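Side-chain contact in p-nitrophenyl phosphatase (Pho2) (Archaeoglobus fulgidus, PDB 3QGM), which probably acts as a phosphatase of the haloacid dehalogenase (HAD) superfamily, with a metal ion, here calcium, bound at its active site: residues A[156-160]-A[161-165]. Sequence-based numbering, arbitrary orientation.
Sequences FPAED and GPIPG
A two-residue beta hairpin, strand 155-158 returning as strand 161-164 through a type I turn from Ala158 to Gly161, brings Phe156 and Ala158 onto the same face as Ile163. Phe156 and Ile163 form an antiparallel hydrogen-bonded pair: Phe156 N gives to Ile163 O at 2.8 Å, and Ile163 N returns a bond to Phe156 O at 2.9 Å. Both bonds are fairly straight. The side chains run alongside one another. In the conformer described, one of two for Ile163, CD1 reaches the edge of the Phe156 ring, near its plane, 3.9 Å from CD2, and also lies 4.0 Å from Ala158 CB, so that one methyl touches two residues of the opposing strand. This conformer puts CG1 between the backbone N and carbonyl carbon of Ile163 (chi1 72°), from where the extended chain carries CD1 across. The rings of Pro157 and Pro162, the non-hydrogen-bonded pair, lie on the other face. Between the backbones, the CA-H of Pro162 approaches Phe156 O, with CA 3.5 Å from the oxygen. At the turn Gly161 N binds Ala158 O at 2.9 Å, nearly straight at hydrogen (163°); the reverse bond, Ala158 N to Gly161 O, is weak. Gly161 leaves the turn with a positive phi (131°), a backbone shape glycine readily takes. Asp160 OD2 forms a salt bridge with NH1 of Arg139 of the second subunit, and NE of the same arginine hydrogen-bonds Pro162 O, tying the turn and the returning strand into the dimer interface. This surface hairpin, probably part of the HAD cap domain, follows strand 146-149 of the five-stranded parallel sheet and leads into helix 167-177, while the Phe156 side chain lies about 5 Å from that of Asp16, a calcium ligand just beyond strand 10-14 of the six-stranded core sheet.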
ATOM      1  N   PHE A 156      -4.923 -10.342   7.920  1.00 36.08           N
ATOM      2  CA  PHE A 156      -5.690 -11.081   8.933  1.00 38.07           C
ATOM      3  C   PHE A 156      -6.334 -12.319   8.303  1.00 39.97           C
ATOM      4  O   PHE A 156      -7.020 -12.195   7.291  1.00 38.72           O
ATOM      5  CB  PHE A 156      -6.763 -10.205   9.561  1.00 38.32           C
ATOM      6  CG  PHE A 156      -7.647 -10.945  10.507  1.00 40.45           C
ATOM      7  CD1 PHE A 156      -7.145 -11.414  11.718  1.00 42.10           C
ATOM      8  CD2 PHE A 156      -8.975 -11.178  10.199  1.00 44.23           C
ATOM      9  CE1 PHE A 156      -7.954 -12.136  12.600  1.00 42.38           C
ATOM     10  CE2 PHE A 156      -9.790 -11.892  11.078  1.00 45.89           C
ATOM     11  CZ  PHE A 156      -9.262 -12.376  12.282  1.00 44.77           C
ATOM     12  N   PRO A 157      -6.102 -13.512   8.892  1.00 41.60           N
ATOM     13  CA  PRO A 157      -6.676 -14.748   8.332  1.00 43.52           C
ATOM     14  C   PRO A 157      -8.162 -14.893   8.670  1.00 44.51           C
ATOM     15  O   PRO A 157      -8.474 -15.571   9.631  1.00 45.41           O
ATOM     16  CB  PRO A 157      -5.879 -15.863   9.026  1.00 43.91           C
ATOM     17  CG  PRO A 157      -5.419 -15.233  10.365  1.00 42.81           C
ATOM     18  CD  PRO A 157      -5.326 -13.744  10.129  1.00 41.71           C
ATOM     19  N   ALA A 158      -9.065 -14.275   7.899  1.00 44.90           N
ATOM     20  CA  ALA A 158     -10.489 -14.290   8.255  1.00 45.47           C
ATOM     21  C   ALA A 158     -11.281 -15.492   7.745  1.00 46.12           C
ATOM     22  O   ALA A 158     -10.791 -16.348   7.001  1.00 45.37           O
ATOM     23  CB  ALA A 158     -11.192 -12.979   7.853  1.00 45.69           C
ATOM     24  N   GLU A 159     -12.518 -15.525   8.229  1.00 46.86           N
ATOM     25  CA  GLU A 159     -13.511 -16.534   7.877  0.60 47.84           C
ATOM     26  C   GLU A 159     -13.344 -17.020   6.442  1.00 48.24           C
ATOM     27  O   GLU A 159     -13.036 -18.186   6.203  1.00 49.10           O
ATOM     28  CB  GLU A 159     -14.944 -15.977   8.089  0.60 48.33           C
ATOM     29  CG  GLU A 159     -15.112 -14.990   9.287  0.60 48.97           C
ATOM     30  CD  GLU A 159     -16.574 -14.741   9.693  0.60 51.07           C
ATOM     31  OE1 GLU A 159     -17.469 -15.570   9.379  0.60 53.62           O
ATOM     32  OE2 GLU A 159     -16.822 -13.708  10.344  0.60 50.75           O
ATOM     33  N   ASP A 160     -13.548 -16.112   5.491  1.00 47.74           N
ATOM     34  CA  ASP A 160     -13.583 -16.476   4.077  1.00 47.42           C
ATOM     35  C   ASP A 160     -12.224 -16.381   3.364  1.00 45.01           C
ATOM     36  O   ASP A 160     -12.165 -16.492   2.157  1.00 44.91           O
ATOM     37  CB  ASP A 160     -14.645 -15.620   3.351  1.00 48.80           C
ATOM     38  CG  ASP A 160     -14.346 -14.114   3.384  1.00 51.63           C
ATOM     39  OD1 ASP A 160     -14.239 -13.508   4.473  1.00 55.83           O
ATOM     40  OD2 ASP A 160     -14.262 -13.514   2.290  1.00 58.52           O
ATOM     41  N   GLY A 161     -11.140 -16.183   4.104  1.00 41.64           N
ATOM     42  CA  GLY A 161      -9.849 -15.940   3.471  1.00 39.88           C
ATOM     43  C   GLY A 161      -9.100 -14.736   4.024  1.00 37.07           C
ATOM     44  O   GLY A 161      -9.558 -14.043   4.950  1.00 35.17           O
ATOM     45  N   PRO A 162      -7.900 -14.501   3.488  1.00 34.70           N
ATOM     46  CA  PRO A 162      -7.099 -13.427   4.007  1.00 32.34           C
ATOM     47  C   PRO A 162      -7.699 -12.071   3.686  1.00 29.93           C
ATOM     48  O   PRO A 162      -8.265 -11.905   2.607  1.00 29.51           O
ATOM     49  CB  PRO A 162      -5.777 -13.603   3.260  1.00 33.04           C
ATOM     50  CG  PRO A 162      -5.836 -14.842   2.614  1.00 35.17           C
ATOM     51  CD  PRO A 162      -7.216 -15.208   2.409  1.00 36.14           C
ATOM     52  N   ILE A 163      -7.547 -11.134   4.619  1.00 28.70           N
ATOM     53  CA  ILE A 163      -7.928  -9.736   4.387  0.50 27.56           C
ATOM     54  C   ILE A 163      -6.822  -8.777   4.844  1.00 27.72           C
ATOM     55  O   ILE A 163      -5.921  -9.147   5.622  1.00 27.31           O
ATOM     56  CB  ILE A 163      -9.278  -9.389   5.022  0.50 26.77           C
ATOM     57  CG1 ILE A 163      -9.187  -9.311   6.563  0.50 25.97           C
ATOM     58  CG2 ILE A 163     -10.310 -10.416   4.592  0.50 26.18           C
ATOM     59  CD1 ILE A 163     -10.553  -9.049   7.278  0.50 22.60           C
ATOM     60  N   PRO A 164      -6.823  -7.534   4.297  1.00 27.24           N
ATOM     61  CA  PRO A 164      -5.749  -6.595   4.681  1.00 26.50           C
ATOM     62  C   PRO A 164      -5.823  -6.238   6.176  1.00 25.79           C
ATOM     63  O   PRO A 164      -6.898  -6.089   6.715  1.00 24.09           O
ATOM     64  CB  PRO A 164      -6.075  -5.319   3.883  1.00 25.89           C
ATOM     65  CG  PRO A 164      -6.903  -5.769   2.765  1.00 28.91           C
ATOM     66  CD  PRO A 164      -7.676  -6.972   3.224  1.00 27.92           C
ATOM     67  N   GLY A 165      -4.684  -6.081   6.813  1.00 25.42           N
ATOM     68  CA  GLY A 165      -4.641  -5.514   8.169  1.00 25.42           C
ATOM     69  C   GLY A 165      -4.078  -4.118   8.051  1.00 24.22           C
ATOM     70  O   GLY A 165      -4.008  -3.567   6.987  1.00 23.78           O
TER